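PDB 5FLW: Exo-beta-1,3-galactanase from Bifidobacterium bifidum, which probably acts as a family 43 glycoside hydrolase that releases galactose units from the ends of beta-1,3-linked galactan chains. Local coordinates for residues Y35-V40 and E82-L87; V96-A101 and I111-A116. All blocks are in the same frame, centred on the assembly; numbering follows the deposited sequence. Where two conformers were deposited one is given.

From the N terminus, the chain first builds the four-stranded sheet that holds strand 31-37, then enters the next sheet through strand 80-88. Contact 1 closes this long loop by setting 35-40 against 82-87, so it ties two successive blades of the propeller together. Contact 2 opens only after that, when strand 95-102 pairs with strand 110-116 in a short hairpin. The two contacts therefore follow in series, neither nested nor crossed. Strand 95-102 joins them, because its other edge pairs with strand 80-88: Tyr98 N lies 2.8 Å from Lys85 O, a probable hydrogen bond. Contact 1 works between blades and contact 2 inside one.

Contact 1: residues Y35-V40 and E82-L87; sequences YGENKV and ERPKVL
Tyr35 turns one face of its ring to Val86, whose CG2 methyl sits over the middle of the ring, 3.4 Å from the centroid, in a CH-pi contact. Val86 has CG1 anti to its backbone N (chi1 170°), which sets CG2 over the ring face, while CB lies 3.6 Å from Tyr35 CE2. The tyrosine hydroxyl is fixed by a hydrogen bond to Pro119 O. At the backbone, Tyr35 O rests 3.5 Å from Pro84 CG, and the same proline carbon also touches the carbonyl carbon of Gly36.

Glu37 reaches over to the other strand with an extended side chain. Its OE2 accepts Arg83 N at 2.7 Å, with an N-H...O angle of 159°, on the anti side of the oxygen and somewhat out of the carboxylate plane. Glu37 also passes across the proline at about a right angle, its CG 3.8 Å from Pro84 CD. The other oxygen, OE1, forms a salt bridge with Lys39 NZ at 2.8 Å, so each oxygen has its own partner and the carboxylate is restrained in its rotation. The Glu82 carboxylate is nearly parallel to that of Glu37. Water 2 links it to the lysine, accepting from Lys39 NZ at 2.8 Å and lying 2.7 Å from Glu82 OE2, to which it can donate.

No backbone-to-backbone hydrogen bond joins the two segments. Their strands run nearly antiparallel but belong to neighbouring blades, and the contact is made mainly through side chains. Strand 31-37 lies between strands 24-28 and 48-53, with Tyr35 also touching Val48 and Cys50. The guanidinium of Arg83 forms salt bridges with Asp138 and Asp246. Met97 of strand 95-102 packs against both Tyr35 and Val86.

Contact 2: residues V96-A101 and I111-A116; sequences VMYIHA and IGVAVA
Val96 and Val113 each carry CG1 anti to the backbone N (chi1 -175° and 180°), and it is these two methyls that meet, 3.8 Å between Val96 CG1 and Val113 CG1. Ile111 likewise has CG2 anti to its N, which brings that methyl to 4.2 Å from Tyr98 CB and places it at the edge of the tyrosine ring, near the ring plane. Val113 CG2 comes up obliquely to the same ring. Val96, Tyr98, Ile111 and Val113 thus form a mainly apolar patch on one face of the sheet, with the tyrosine hydroxyl continuing to a hydrogen bond with Tyr169 O.

On the other face Met97 and Ile99 meet small partners, Ala114 and Gly112. Ile99 CG2 approaches the backbone of Gly112 directly, 3.9 Å from Gly112 CA, and Met97 CB meets the Ala114 methyl, while the methionine end packs on Val65 and Leu66 of strand 60-66.

The backbones are joined by two antiparallel hydrogen-bonded pairs. In the first, Met97 N donates to Ala114 O at 2.8 Å and Ala114 N returns to Met97 O at 2.9 Å. In the second, Gly112 N gives a short, fairly straight bond to Ile99 O at 2.7 Å, whereas Ile99 N reaches Gly112 O with a more bent angle of 138°. Between them, Tyr98 and Val113 form a non-hydrogen-bonded pair, and Tyr98 CA makes a close CA-H...O contact with Gly112 O, 3.2 Å away.

Strand 124-129 continues the sheet beyond 110-116, and 80-88 flanks 95-102. This hairpin thus supplies the two middle strands of a four-stranded antiparallel blade, one of five in the beta-propeller characteristic of glycoside hydrolase family 43.

Contact 1: residues Y35-V40 and E82-L87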
loop_
_atom_site.group_PDB
_atom_site.type_symbol
_atom_site.label_atom_id
_atom_site.label_comp_id
_atom_site.label_asym_id
_atom_site.label_seq_id
_atom_site.Cartn_x
_atom_site.Cartn_y
_atom_site.Cartn_z
ATOM N N TYR A 35 7.474 4.104 2.715
ATOM C CA TYR A 35 7.188 3.970 4.143
ATOM C C TYR A 35 6.822 2.509 4.390
ATOM O O TYR A 35 5.830 2.030 3.840
ATOM C CB TYR A 35 6.035 4.911 4.559
ATOM C CG TYR A 35 6.356 6.368 4.233
ATOM C CD1 TYR A 35 7.057 7.187 5.165
ATOM C CD2 TYR A 35 6.030 6.922 2.982
ATOM C CE1 TYR A 35 7.381 8.520 4.867
ATOM C CE2 TYR A 35 6.376 8.253 2.673
ATOM C CZ TYR A 35 7.039 9.045 3.617
ATOM O OH TYR A 35 7.364 10.351 3.329
ATOM N N GLY A 36 7.617 1.799 5.203
ATOM C CA GLY A 36 7.433 0.371 5.370
ATOM C C GLY A 36 7.296 -0.058 6.821
ATOM O O GLY A 36 7.660 0.670 7.757
ATOM N N GLU A 37 6.744 -1.275 7.000
ATOM C CA GLU A 37 6.654 -1.874 8.334
ATOM C C GLU A 37 8.033 -2.343 8.793
ATOM O O GLU A 37 8.651 -3.174 8.134
ATOM C CB GLU A 37 5.700 -3.066 8.294
ATOM C CG GLU A 37 4.295 -2.727 7.805
ATOM C CD GLU A 37 3.427 -3.950 7.516
ATOM O OE1 GLU A 37 3.803 -5.088 7.871
ATOM O OE2 GLU A 37 2.371 -3.785 6.857
ATOM N N ASN A 38 8.507 -1.855 9.944
ATOM C CA ASN A 38 9.706 -2.429 10.554
ATOM C C ASN A 38 9.321 -3.768 11.189
ATOM O O ASN A 38 8.538 -3.797 12.153
ATOM C CB ASN A 38 10.231 -1.488 11.629
ATOM C CG ASN A 38 11.538 -1.975 12.241
ATOM O OD1 ASN A 38 12.218 -2.808 11.656
ATOM N ND2 ASN A 38 11.896 -1.446 13.424
ATOM N N LYS A 39 9.859 -4.884 10.667
ATOM C CA LYS A 39 9.473 -6.206 11.159
ATOM C C LYS A 39 10.668 -7.041 11.625
ATOM O O LYS A 39 10.581 -8.278 11.648
ATOM C CB LYS A 39 8.599 -6.975 10.151
ATOM C CG LYS A 39 7.508 -6.131 9.517
ATOM C CD LYS A 39 6.476 -6.940 8.701
ATOM C CE LYS A 39 5.397 -7.537 9.604
ATOM N NZ LYS A 39 4.576 -6.454 10.246
ATOM N N VAL A 40 11.768 -6.383 12.029
ATOM C CA VAL A 40 13.004 -7.104 12.356
ATOM C C VAL A 40 12.792 -8.125 13.461
ATOM O O VAL A 40 13.459 -9.167 13.489
ATOM C CB VAL A 40 14.166 -6.154 12.707
ATOM C CG1 VAL A 40 14.688 -5.443 11.476
ATOM C CG2 VAL A 40 13.747 -5.177 13.803
ATOM N N GLU A 82 0.174 -1.758 10.674
ATOM C CA GLU A 82 0.525 -2.217 9.335
ATOM C C GLU A 82 0.157 -1.324 8.153
ATOM O O GLU A 82 -0.701 -0.458 8.251
ATOM C CB GLU A 82 -0.151 -3.580 9.104
ATOM C CG GLU A 82 0.335 -4.698 10.014
ATOM C CD GLU A 82 -0.445 -5.988 9.838
ATOM O OE1 GLU A 82 -1.543 -5.948 9.261
ATOM O OE2 GLU A 82 0.047 -7.039 10.277
ATOM N N ARG A 83 0.828 -1.573 7.033
ATOM C CA ARG A 83 0.557 -0.910 5.757
ATOM C C ARG A 83 0.539 0.621 5.844
ATOM O O ARG A 83 -0.416 1.268 5.402
ATOM C CB ARG A 83 -0.704 -1.447 5.088
ATOM C CG ARG A 83 -0.596 -2.954 4.797
ATOM C CD ARG A 83 -1.746 -3.485 3.922
ATOM N NE ARG A 83 -1.555 -4.917 3.696
ATOM C CZ ARG A 83 -0.722 -5.430 2.791
ATOM N NH1 ARG A 83 -0.026 -4.615 1.997
ATOM N NH2 ARG A 83 -0.589 -6.761 2.658
ATOM N N PRO A 84 1.616 1.236 6.362
ATOM C CA PRO A 84 1.649 2.701 6.469
ATOM C C PRO A 84 1.578 3.349 5.092
ATOM O O PRO A 84 2.152 2.850 4.119
ATOM C CB PRO A 84 3.008 2.987 7.145
ATOM C CG PRO A 84 3.892 1.830 6.730
ATOM C CD PRO A 84 2.925 0.628 6.714
ATOM N N LYS A 85 0.875 4.479 5.033
ATOM C CA LYS A 85 0.720 5.252 3.811
ATOM C C LYS A 85 0.876 6.728 4.162
ATOM O O LYS A 85 0.514 7.147 5.263
ATOM C CB LYS A 85 -0.683 5.036 3.213
ATOM C CG LYS A 85 -1.015 3.571 2.870
ATOM C CD LYS A 85 -0.143 3.086 1.703
ATOM C CE LYS A 85 -0.158 1.548 1.560
ATOM N NZ LYS A 85 0.536 0.889 2.705
ATOM N N VAL A 86 1.390 7.520 3.214
ATOM C CA VAL A 86 1.574 8.962 3.400
ATOM C C VAL A 86 0.979 9.711 2.211
ATOM O O VAL A 86 1.134 9.288 1.060
ATOM C CB VAL A 86 3.073 9.328 3.604
ATOM C CG1 VAL A 86 3.335 10.861 3.553
ATOM C CG2 VAL A 86 3.587 8.726 4.933
ATOM N N LEU A 87 0.308 10.836 2.488
ATOM C CA LEU A 87 -0.098 11.782 1.457
ATOM C C LEU A 87 0.357 13.177 1.867
ATOM O O LEU A 87 0.462 13.490 3.067
ATOM C CB LEU A 87 -1.628 11.831 1.250
ATOM C CG LEU A 87 -2.305 10.608 0.609
ATOM C CD1 LEU A 87 -3.844 10.774 0.604
ATOM C CD2 LEU A 87 -1.788 10.349 -0.792
HETATM O O HOH W 1 2.196 -7.477 8.159
HETATM O O HOH W 2 2.392 -7.602 11.581
#

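Contact 2: residues V96-A101 and I111-A116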
loop_
_atom_site.group_PDB
_atom_site.type_symbol
_atom_site.label_atom_id
_atom_site.label_comp_id
_atom_site.label_asym_id
_atom_site.label_seq_id
_atom_site.Cartn_x
_atom_site.Cartn_y
_atom_site.Cartn_z
ATOM N N VAL A 96 0.615 13.676 5.994
ATOM C CA VAL A 96 -0.256 12.900 6.870
ATOM C C VAL A 96 0.005 11.423 6.609
ATOM O O VAL A 96 -0.009 10.972 5.453
ATOM C CB VAL A 96 -1.743 13.251 6.680
ATOM C CG1 VAL A 96 -2.572 12.511 7.703
ATOM C CG2 VAL A 96 -1.977 14.768 6.729
ATOM N N MET A 97 0.251 10.677 7.683
ATOM C CA MET A 97 0.439 9.243 7.623
ATOM C C MET A 97 -0.801 8.522 8.159
ATOM O O MET A 97 -1.404 8.949 9.159
ATOM C CB MET A 97 1.672 8.825 8.421
ATOM C CG MET A 97 1.952 7.334 8.369
ATOM S SD MET A 97 3.490 6.857 9.249
ATOM C CE MET A 97 4.734 7.543 8.151
ATOM N N TYR A 98 -1.184 7.441 7.460
ATOM C CA TYR A 98 -2.285 6.552 7.829
ATOM C C TYR A 98 -1.710 5.167 8.097
ATOM O O TYR A 98 -0.752 4.752 7.441
ATOM C CB TYR A 98 -3.333 6.479 6.698
ATOM C CG TYR A 98 -3.660 7.858 6.175
ATOM C CD1 TYR A 98 -4.608 8.660 6.823
ATOM C CD2 TYR A 98 -2.983 8.383 5.074
ATOM C CE1 TYR A 98 -4.888 9.960 6.369
ATOM C CE2 TYR A 98 -3.230 9.671 4.623
ATOM C CZ TYR A 98 -4.190 10.462 5.268
ATOM O OH TYR A 98 -4.452 11.734 4.826
ATOM N N ILE A 99 -2.280 4.448 9.063
ATOM C CA ILE A 99 -1.761 3.124 9.401
ATOM C C ILE A 99 -2.928 2.256 9.836
ATOM O O ILE A 99 -3.907 2.745 10.401
ATOM C CB ILE A 99 -0.623 3.209 10.466
ATOM C CG1 ILE A 99 0.151 1.887 10.578
ATOM C CG2 ILE A 99 -1.158 3.634 11.813
ATOM C CD1 ILE A 99 1.437 2.060 11.280
ATOM N N HIS A 100 -2.842 0.970 9.536
ATOM C CA HIS A 100 -3.820 0.033 10.076
ATOM C C HIS A 100 -3.420 -0.238 11.531
ATOM O O HIS A 100 -2.413 -0.917 11.784
ATOM C CB HIS A 100 -3.877 -1.235 9.214
ATOM C CG HIS A 100 -4.639 -2.387 9.837
ATOM N ND1 HIS A 100 -4.510 -3.687 9.374
ATOM C CD2 HIS A 100 -5.536 -2.442 10.861
ATOM C CE1 HIS A 100 -5.279 -4.487 10.097
ATOM N NE2 HIS A 100 -5.912 -3.761 11.005
ATOM N N ALA A 101 -4.174 0.339 12.485
ATOM C CA ALA A 101 -3.935 0.094 13.898
ATOM C C ALA A 101 -4.750 -1.131 14.312
ATOM O O ALA A 101 -5.967 -1.184 14.080
ATOM C CB ALA A 101 -4.323 1.317 14.744
ATOM N N ILE A 111 -8.061 2.863 11.620
ATOM C CA ILE A 111 -7.043 3.659 10.934
ATOM C C ILE A 111 -6.407 4.576 11.975
ATOM O O ILE A 111 -7.120 5.289 12.693
ATOM C CB ILE A 111 -7.670 4.519 9.812
ATOM C CG1 ILE A 111 -8.373 3.641 8.754
ATOM C CG2 ILE A 111 -6.615 5.433 9.167
ATOM C CD1 ILE A 111 -9.348 4.367 7.815
ATOM N N GLY A 112 -5.075 4.573 12.064
ATOM C CA GLY A 112 -4.350 5.573 12.846
ATOM C C GLY A 112 -3.870 6.709 11.953
ATOM O O GLY A 112 -3.529 6.487 10.787
ATOM N N VAL A 113 -3.876 7.931 12.500
ATOM C CA VAL A 113 -3.507 9.149 11.775
ATOM C C VAL A 113 -2.368 9.839 12.532
ATOM O O VAL A 113 -2.483 10.079 13.743
ATOM C CB VAL A 113 -4.712 10.106 11.616
ATOM C CG1 VAL A 113 -4.308 11.356 10.868
ATOM C CG2 VAL A 113 -5.869 9.428 10.894
ATOM N N ALA A 114 -1.271 10.158 11.810
ATOM C CA ALA A 114 -0.127 10.918 12.327
ATOM C C ALA A 114 0.244 12.014 11.318
ATOM O O ALA A 114 -0.078 11.916 10.127
ATOM C CB ALA A 114 1.099 10.018 12.594
ATOM N N VAL A 115 0.924 13.063 11.796
ATOM C CA VAL A 115 1.171 14.261 10.990
ATOM C C VAL A 115 2.621 14.733 11.148
ATOM O O VAL A 115 3.174 14.726 12.255
ATOM C CB VAL A 115 0.191 15.405 11.360
ATOM C CG1 VAL A 115 0.366 16.594 10.434
ATOM C CG2 VAL A 115 -1.255 14.926 11.348
ATOM N N ALA A 116 3.218 15.187 10.047
ATOM C CA ALA A 116 4.572 15.730 10.058
ATOM C C ALA A 116 4.644 16.974 9.177
ATOM O O ALA A 116 3.853 17.150 8.250
ATOM C CB ALA A 116 5.573 14.701 9.527
#